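Local coordinates for CBS domain protein (Shewanella oneidensis, PDB 3LHH), which binds AMP between its paired CBS domains, which form one part of a membrane protein of the CorC/CNNM type that may also bind flavin adenine dinucleotide, at residues 54-58 with 69-75; 116-121 with 140-145; 128-132 with 153-158. All coordinates share one frame; numbering follows the deposited sequence.

Contact 1: residues 54-58 with 69-75. With AMP (adenosine monophosphate), chain B.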
# COMPACT_ATOMS: atom_id res chain seq x y z
N ILE A 54 -5.44 7.25 -0.12
CA ILE A 54 -5.17 5.83 0.08
C ILE A 54 -6.43 5.01 0.33
O ILE A 54 -7.20 5.31 1.23
CB ILE A 54 -4.21 5.56 1.25
CG1 ILE A 54 -2.82 6.13 0.96
CG2 ILE A 54 -4.12 4.07 1.52
CD1 ILE A 54 -1.80 5.84 2.06
N VAL A 55 -6.62 3.95 -0.45
CA VAL A 55 -7.75 3.04 -0.25
C VAL A 55 -7.25 1.85 0.54
O VAL A 55 -6.32 1.18 0.09
CB VAL A 55 -8.32 2.55 -1.60
CG1 VAL A 55 -9.42 1.54 -1.37
CG2 VAL A 55 -8.82 3.73 -2.43
N PHE A 56 -7.84 1.58 1.70
CA PHE A 56 -7.25 0.63 2.64
C PHE A 56 -8.26 -0.32 3.27
O PHE A 56 -9.46 -0.06 3.26
CB PHE A 56 -6.49 1.38 3.75
CG PHE A 56 -7.37 2.20 4.65
CD1 PHE A 56 -7.61 3.54 4.37
CD2 PHE A 56 -7.95 1.65 5.78
CE1 PHE A 56 -8.41 4.31 5.20
CE2 PHE A 56 -8.76 2.41 6.62
CZ PHE A 56 -8.99 3.74 6.32
N LEU A 57 -7.77 -1.44 3.79
CA LEU A 57 -8.62 -2.38 4.51
C LEU A 57 -8.40 -2.28 6.03
O LEU A 57 -7.30 -1.97 6.49
CB LEU A 57 -8.36 -3.80 4.02
CG LEU A 57 -8.45 -4.00 2.50
CD1 LEU A 57 -8.37 -5.48 2.17
CD2 LEU A 57 -9.72 -3.41 1.93
N ASP A 58 -9.45 -2.53 6.81
CA ASP A 58 -9.38 -2.38 8.27
C ASP A 58 -9.65 -3.74 8.92
O ASP A 58 -10.72 -4.33 8.78
CB ASP A 58 -10.38 -1.33 8.76
CG ASP A 58 -10.22 -0.95 10.25
OD1 ASP A 58 -9.74 -1.77 11.06
OD2 ASP A 58 -10.59 0.20 10.60
N THR A 69 -15.10 -3.03 -0.00
CA THR A 69 -14.08 -2.04 -0.32
C THR A 69 -13.25 -2.52 -1.50
O THR A 69 -12.94 -1.77 -2.43
CB THR A 69 -13.12 -1.80 0.88
OG1 THR A 69 -13.86 -1.34 2.02
CG2 THR A 69 -12.06 -0.76 0.51
N VAL A 70 -12.89 -3.79 -1.49
CA VAL A 70 -12.04 -4.30 -2.58
C VAL A 70 -12.81 -4.34 -3.91
O VAL A 70 -12.29 -3.95 -4.96
CB VAL A 70 -11.46 -5.68 -2.22
CG1 VAL A 70 -10.86 -6.33 -3.44
CG2 VAL A 70 -10.40 -5.52 -1.09
N MSE A 71 -14.05 -4.80 -3.85
CA MSE A 71 -14.91 -4.93 -5.03
C MSE A 71 -15.22 -3.60 -5.68
O MSE A 71 -15.58 -3.53 -6.85
CB MSE A 71 -16.22 -5.60 -4.66
CG MSE A 71 -16.13 -7.10 -4.57
SE MSE A 71 -15.16 -7.82 -6.10
CE MSE A 71 -16.27 -7.15 -7.55
N GLN A 72 -15.10 -2.52 -4.91
CA GLN A 72 -15.45 -1.20 -5.42
C GLN A 72 -14.23 -0.39 -5.84
O GLN A 72 -14.30 0.84 -6.02
CB GLN A 72 -16.31 -0.44 -4.40
CG GLN A 72 -17.68 -1.11 -4.19
CD GLN A 72 -18.56 -0.39 -3.19
OE1 GLN A 72 -18.82 -0.90 -2.11
NE2 GLN A 72 -19.04 0.80 -3.56
N SER A 73 -13.13 -1.09 -6.03
CA SER A 73 -11.87 -0.47 -6.41
C SER A 73 -11.16 -1.32 -7.48
O SER A 73 -11.31 -2.54 -7.50
CB SER A 73 -10.98 -0.33 -5.18
OG SER A 73 -9.68 0.07 -5.55
N PRO A 74 -10.40 -0.67 -8.39
CA PRO A 74 -9.58 -1.39 -9.38
C PRO A 74 -8.21 -1.84 -8.83
O PRO A 74 -7.56 -2.67 -9.46
CB PRO A 74 -9.34 -0.34 -10.48
CG PRO A 74 -9.73 1.01 -9.86
CD PRO A 74 -10.14 0.78 -8.42
N HIS A 75 -7.76 -1.31 -7.69
CA HIS A 75 -6.39 -1.57 -7.21
C HIS A 75 -6.02 -3.03 -6.96
O HIS A 75 -6.82 -3.79 -6.44
CB HIS A 75 -6.08 -0.76 -5.96
CG HIS A 75 -6.32 0.70 -6.14
ND1 HIS A 75 -5.85 1.40 -7.23
CD2 HIS A 75 -6.99 1.60 -5.37
CE1 HIS A 75 -6.22 2.67 -7.13
NE2 HIS A 75 -6.91 2.81 -6.01
P AMP B . -3.30 -0.45 -9.67
O1P AMP B . -4.63 0.26 -9.56
O2P AMP B . -3.12 -1.52 -8.63
O3P AMP B . -2.89 -0.86 -11.07
O5' AMP B . -2.29 0.75 -9.36
C5' AMP B . -2.21 1.86 -10.26
C4' AMP B . -1.95 3.16 -9.50
O4' AMP B . -3.02 3.47 -8.59
C3' AMP B . -0.71 3.08 -8.60
O3' AMP B . 0.51 3.33 -9.31
C2' AMP B . -1.02 4.14 -7.56
O2' AMP B . -0.84 5.40 -8.21
C1' AMP B . -2.51 3.98 -7.35
N9 AMP B . -2.86 3.00 -6.28
C8 AMP B . -2.59 1.67 -6.30
N7 AMP B . -3.07 1.04 -5.20
C5 AMP B . -3.65 1.99 -4.44
C6 AMP B . -4.36 2.00 -3.15
N6 AMP B . -4.54 0.86 -2.42
N1 AMP B . -4.84 3.18 -2.72
C2 AMP B . -4.68 4.32 -3.44
N3 AMP B . -4.04 4.38 -4.62
C4 AMP B . -3.51 3.26 -5.16
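Val55, Leu57, Thr69 and Val70 make the apolar part of this contact. No hydrogen bond runs directly between 54-58 and 69-75. Val55 CG1 lies 4.0 Å from Thr69 CG2, and the two side chains run alongside in opposite senses. Leu57 CD2 meets the same Thr69 methyl and also Val70 CG2, the latter at 3.7 Å. With OG1 beside the backbone N (chi1 -60°), the Thr69 methyl is turned to Val55 and Leu57. Its OG1 turns back to the carbonyl of Ala65 in the helix.

The polar contacts go to AMP. Val55 N donates to AMP N1 at 3.0 Å, and AMP N6 donates to Val55 O at 3.1 Å. The backbone of one residue thus reads the adenine with two nearly straight bonds.

The His75 ring lies face-on to the adenine: AMP C5 sits 3.4 Å above the His75 ring plane, over its centre. Val55 CG2 touches the edge of the imidazole. His75 ND1 donates to AMP O1P at 2.9 Å. An ST turn, in which His75 N donates to Ser73 OG, braces the backbone here. An alanine in place of His75 would remove the ring, and is likely to leave that side of the adenine without its cover and O1P without this donor.

Strand 57-58, helix 63-71 and strand 77-81 form a beta-alpha-beta unit of the first CBS domain. Val55 and His75 supply part of that domain's share of the AMP pocket.

Contact 2: residues 116-121 with 140-145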
# COMPACT_ATOMS: atom_id res chain seq x y z
N CYS A 116 5.05 -4.68 5.04
CA CYS A 116 5.10 -3.39 4.38
C CYS A 116 6.33 -2.64 4.84
O CYS A 116 6.68 -2.68 6.03
CB CYS A 116 3.86 -2.58 4.77
SG CYS A 116 3.75 -2.20 6.55
N ASN A 117 7.01 -1.96 3.92
CA ASN A 117 8.16 -1.16 4.31
C ASN A 117 7.84 0.31 4.41
O ASN A 117 7.07 0.85 3.63
CB ASN A 117 9.34 -1.40 3.37
CG ASN A 117 9.98 -2.74 3.61
OD1 ASN A 117 9.87 -3.31 4.70
ND2 ASN A 117 10.65 -3.27 2.59
N PHE A 118 8.43 0.96 5.40
CA PHE A 118 8.31 2.39 5.58
C PHE A 118 9.62 3.07 5.18
O PHE A 118 10.69 2.51 5.37
CB PHE A 118 8.01 2.70 7.04
CG PHE A 118 6.67 2.22 7.49
CD1 PHE A 118 6.50 0.91 7.92
CD2 PHE A 118 5.58 3.07 7.50
CE1 PHE A 118 5.27 0.46 8.34
CE2 PHE A 118 4.34 2.64 7.94
CZ PHE A 118 4.18 1.33 8.35
N VAL A 119 9.51 4.27 4.63
CA VAL A 119 10.68 5.08 4.34
C VAL A 119 10.44 6.53 4.74
O VAL A 119 9.30 6.99 4.73
CB VAL A 119 11.03 5.01 2.87
CG1 VAL A 119 11.37 3.57 2.48
CG2 VAL A 119 9.88 5.56 2.04
N PRO A 120 11.51 7.25 5.09
CA PRO A 120 11.37 8.66 5.47
C PRO A 120 11.03 9.50 4.25
O PRO A 120 11.46 9.18 3.14
CB PRO A 120 12.78 9.05 5.94
CG PRO A 120 13.61 7.80 5.90
CD PRO A 120 12.92 6.84 5.01
N ASN A 121 10.28 10.58 4.45
CA ASN A 121 9.99 11.51 3.37
C ASN A 121 11.22 12.32 2.96
O ASN A 121 11.15 13.18 2.08
CB ASN A 121 8.83 12.43 3.73
CG ASN A 121 9.21 13.50 4.76
OD1 ASN A 121 10.27 13.45 5.39
ND2 ASN A 121 8.32 14.48 4.93
N VAL A 140 5.50 1.15 -1.11
CA VAL A 140 6.18 1.54 0.12
C VAL A 140 5.43 2.69 0.78
O VAL A 140 4.81 3.52 0.10
CB VAL A 140 7.65 1.99 -0.10
CG1 VAL A 140 8.48 0.87 -0.72
CG2 VAL A 140 7.69 3.25 -0.95
N PHE A 141 5.46 2.73 2.11
CA PHE A 141 4.82 3.79 2.87
C PHE A 141 5.83 4.87 3.26
O PHE A 141 6.96 4.58 3.64
CB PHE A 141 4.15 3.23 4.12
CG PHE A 141 3.06 2.23 3.82
CD1 PHE A 141 1.97 2.58 3.03
CD2 PHE A 141 3.12 0.94 4.33
CE1 PHE A 141 0.97 1.66 2.75
CE2 PHE A 141 2.11 0.02 4.06
CZ PHE A 141 1.05 0.37 3.27
N VAL A 142 5.40 6.12 3.16
CA VAL A 142 6.25 7.25 3.45
C VAL A 142 5.78 7.98 4.72
O VAL A 142 4.60 8.30 4.85
CB VAL A 142 6.25 8.22 2.27
CG1 VAL A 142 7.18 9.39 2.55
CG2 VAL A 142 6.66 7.49 0.99
N VAL A 143 6.71 8.23 5.64
CA VAL A 143 6.40 8.94 6.88
C VAL A 143 7.17 10.25 6.97
O VAL A 143 8.22 10.39 6.36
CB VAL A 143 6.74 8.09 8.14
CG1 VAL A 143 6.08 6.72 8.05
CG2 VAL A 143 8.27 7.94 8.28
N ASP A 144 6.64 11.21 7.73
CA ASP A 144 7.36 12.46 7.99
C ASP A 144 8.28 12.32 9.21
O ASP A 144 8.50 11.22 9.71
CB ASP A 144 6.41 13.66 8.13
CG ASP A 144 5.40 13.52 9.28
OD1 ASP A 144 5.67 12.76 10.24
OD2 ASP A 144 4.34 14.18 9.21
N GLU A 145 8.80 13.45 9.68
CA GLU A 145 9.75 13.43 10.80
C GLU A 145 9.11 13.05 12.14
O GLU A 145 9.82 12.62 13.05
CB GLU A 145 10.48 14.78 10.91
CG GLU A 145 10.30 15.69 9.71
CD GLU A 145 8.88 16.23 9.61
OE1 GLU A 145 8.30 16.16 8.50
OE2 GLU A 145 8.34 16.70 10.63
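Asn117 O accepts from Phe141 N at 2.9 Å and begins a parallel strand pair, 117-120 with 139-143. Helix 125-135 connects the two strands, so this is a beta-alpha-beta unit of the second CBS domain. The bonds then alternate along the pair. Val119 N donates to Phe141 O, Val143 N to Val119 O, and Asn121 N to Val143 O. The segment axes are twisted by 37°.

Phe118, Phe141 and Val143 share one face of the sheet. The Phe118 ring lies obliquely to that of Phe141, with planes at 43° and centroids 5.5 Å apart. Phe141 CD2 lies over a face of the Phe118 ring, toward its rim. Phe118 CD2 touches both Phe141 CB and Val143 CG1, each at 3.7 Å. Val119 and Val142 lie on the other face, where their CG2 methyls meet at 3.9 Å.

Further out, Met88 reaches both aromatic rings, and Ile91 packs on Cys116 and Phe141. Leu149 and Leu152 add to the cover of Phe141. On the valine face, His131 of the helix packs on Val119 and Val140. Beyond the strand end, Asp144 OD1 accepts from the backbone N of Tyr146 and Asp148 and holds the following turn.

Cys116 CB touches Phe141 CE2 at the ring's edge. With chi1 at 63°, Cys116 SG also lies in the Phe141 ring plane, 4.9 Å from the centroid, a sulfur-aromatic contact.

Contact 3: residues 128-132 with 153-158. With AMP (adenosine monophosphate), chain B.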
# COMPACT_ATOMS: atom_id res chain seq x y z
N LEU A 128 15.09 6.40 -3.25
CA LEU A 128 13.80 5.71 -3.26
C LEU A 128 13.80 4.61 -4.33
O LEU A 128 13.41 3.46 -4.07
CB LEU A 128 12.68 6.71 -3.54
CG LEU A 128 11.26 6.14 -3.46
CD1 LEU A 128 10.99 5.59 -2.06
CD2 LEU A 128 10.27 7.21 -3.81
N LEU A 129 14.23 4.97 -5.54
CA LEU A 129 14.39 4.01 -6.63
C LEU A 129 15.19 2.78 -6.21
O LEU A 129 14.78 1.64 -6.45
CB LEU A 129 15.11 4.69 -7.78
CG LEU A 129 14.35 4.87 -9.08
CD1 LEU A 129 13.18 5.80 -8.83
CD2 LEU A 129 15.28 5.45 -10.10
N GLU A 130 16.36 3.00 -5.61
CA GLU A 130 17.19 1.90 -5.15
C GLU A 130 16.52 1.06 -4.07
O GLU A 130 16.69 -0.16 -4.05
CB GLU A 130 18.55 2.39 -4.65
CG GLU A 130 19.64 2.19 -5.69
CD GLU A 130 19.52 0.84 -6.41
OE1 GLU A 130 19.51 -0.22 -5.73
OE2 GLU A 130 19.45 0.85 -7.66
N HIS A 131 15.76 1.71 -3.18
CA HIS A 131 15.00 0.98 -2.17
C HIS A 131 14.00 0.02 -2.86
O HIS A 131 13.88 -1.14 -2.46
CB HIS A 131 14.27 1.92 -1.19
CG HIS A 131 13.45 1.20 -0.16
ND1 HIS A 131 12.15 0.79 -0.40
CD2 HIS A 131 13.76 0.77 1.08
CE1 HIS A 131 11.69 0.16 0.67
NE2 HIS A 131 12.64 0.13 1.58
N PHE A 132 13.32 0.48 -3.90
CA PHE A 132 12.40 -0.38 -4.65
C PHE A 132 13.11 -1.58 -5.30
O PHE A 132 12.68 -2.73 -5.20
CB PHE A 132 11.65 0.40 -5.75
CG PHE A 132 10.38 1.08 -5.28
CD1 PHE A 132 10.32 2.46 -5.13
CD2 PHE A 132 9.25 0.33 -5.00
CE1 PHE A 132 9.14 3.08 -4.71
CE2 PHE A 132 8.07 0.95 -4.59
CZ PHE A 132 8.02 2.32 -4.45
N VAL A 153 4.08 5.31 -2.03
CA VAL A 153 4.62 5.31 -3.39
C VAL A 153 4.56 3.91 -3.98
O VAL A 153 4.85 2.93 -3.28
CB VAL A 153 6.07 5.83 -3.41
CG1 VAL A 153 6.57 5.98 -4.86
CG2 VAL A 153 6.13 7.15 -2.74
N THR A 154 4.17 3.80 -5.24
CA THR A 154 4.20 2.52 -5.93
C THR A 154 5.35 2.43 -6.95
O THR A 154 5.80 3.42 -7.52
CB THR A 154 2.88 2.22 -6.66
OG1 THR A 154 2.73 3.12 -7.77
CG2 THR A 154 1.69 2.37 -5.72
N LEU A 155 5.81 1.21 -7.19
CA LEU A 155 6.83 0.99 -8.21
C LEU A 155 6.29 1.50 -9.55
O LEU A 155 7.00 2.21 -10.29
CB LEU A 155 7.14 -0.50 -8.31
CG LEU A 155 8.08 -0.88 -9.45
CD1 LEU A 155 9.45 -0.34 -9.17
CD2 LEU A 155 8.11 -2.40 -9.61
N GLN A 156 5.04 1.17 -9.83
CA GLN A 156 4.38 1.60 -11.06
C GLN A 156 4.53 3.10 -11.26
O GLN A 156 4.91 3.57 -12.33
CB GLN A 156 2.89 1.23 -11.02
CG GLN A 156 2.45 0.24 -12.08
CD GLN A 156 1.54 0.86 -13.15
OE1 GLN A 156 0.37 1.17 -12.89
NE2 GLN A 156 2.09 1.04 -14.35
N ASP A 157 4.20 3.86 -10.22
CA ASP A 157 4.29 5.30 -10.30
C ASP A 157 5.73 5.75 -10.46
O ASP A 157 6.01 6.74 -11.12
CB ASP A 157 3.66 5.95 -9.07
CG ASP A 157 2.15 5.90 -9.11
OD1 ASP A 157 1.61 5.58 -10.19
OD2 ASP A 157 1.50 6.19 -8.07
N MSE A 158 6.64 5.03 -9.82
CA MSE A 158 8.05 5.32 -9.95
C MSE A 158 8.57 5.10 -11.36
O MSE A 158 9.38 5.88 -11.85
CB MSE A 158 8.85 4.47 -8.96
CG MSE A 158 8.84 5.05 -7.57
SE MSE A 158 10.23 6.39 -7.33
CE MSE A 158 10.02 7.45 -8.96
P AMP B . -3.30 -0.45 -9.67
O1P AMP B . -4.63 0.26 -9.56
O2P AMP B . -3.12 -1.52 -8.63
O3P AMP B . -2.89 -0.86 -11.07
O5' AMP B . -2.29 0.75 -9.36
C5' AMP B . -2.21 1.86 -10.26
C4' AMP B . -1.95 3.16 -9.50
O4' AMP B . -3.02 3.47 -8.59
C3' AMP B . -0.71 3.08 -8.60
O3' AMP B . 0.51 3.33 -9.31
C2' AMP B . -1.02 4.14 -7.56
O2' AMP B . -0.84 5.40 -8.21
C1' AMP B . -2.51 3.98 -7.35
N9 AMP B . -2.86 3.00 -6.28
C8 AMP B . -2.59 1.67 -6.30
N7 AMP B . -3.07 1.04 -5.20
C5 AMP B . -3.65 1.99 -4.44
C6 AMP B . -4.36 2.00 -3.15
N6 AMP B . -4.54 0.86 -2.42
N1 AMP B . -4.84 3.18 -2.72
C2 AMP B . -4.68 4.32 -3.44
N3 AMP B . -4.04 4.38 -4.62
C4 AMP B . -3.51 3.26 -5.16
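Phe132 reaches from its helix into the bend between Val153 and Met158. Phe132 CB lies 4.1 Å from Leu155 CD1. Past CG the ring divides its neighbours. Phe132 CD2 lies 4.0 Å from Leu155 CB, and CE2 comes near Leu155 N. Leu155 CA stands over one face of the ring, offset toward the rim. On the other branch, CD1 and CE1 meet Met158 CG, and CE1 also touches Val153 CG1. At the far end, Phe132 CZ lies 3.4 Å from Val153 O, which comes in at the ring edge. The ring therefore fills the corner where the strand turns into the helix.

Met158 is a selenomethionine. Its chain folds back on itself (chi2 -86°, chi3 46°), which brings Met158 SE to Leu128 CD2 at 3.6 Å and also to Leu129 CD1. Met158 SE makes an oblique Met-aromatic contact with Phe132, 5.4 Å from the ring centroid. Leu128 CD2 and Val153 CG1 meet tip to tip.

The other side of this bend holds the ribose of AMP. Thr154 OG1 donates to AMP O3' at 2.7 Å. As N-cap of the helix, Thr154 OG1 also accepts from Asp157 N at 3.0 Å. The Asp157 carboxylate takes both sugar hydroxyls, O3' on OD1 and O2' on OD2.

Helix 125-135 thus packs by Leu128, Leu129 and Phe132 on the junction of strand 149-154 and helix 155-163, while strand 139-143 runs beside strand 149-154 in the sheet.

Contact 1 belongs to the first CBS domain, contacts 2 and 3 to the second. The centres of contacts 1 and 3 are 21 Å apart and on opposite sides of the chain's centre, yet AMP joins them. Contact 1 takes its base and phosphate, contact 3 its ribose. Ser76 N and Arg77 O add further hydrogen bonds. Contact 2 does not touch the nucleotide; the Phe141 side chain stays about 8 Å from it. Contacts 2 and 3 meet directly, their centres 12 Å apart. Val140 O and Val153 N, 2.9 Å apart, probably hydrogen-bond, and Val140 CG2 packs on Phe132 CZ at 3.6 Å.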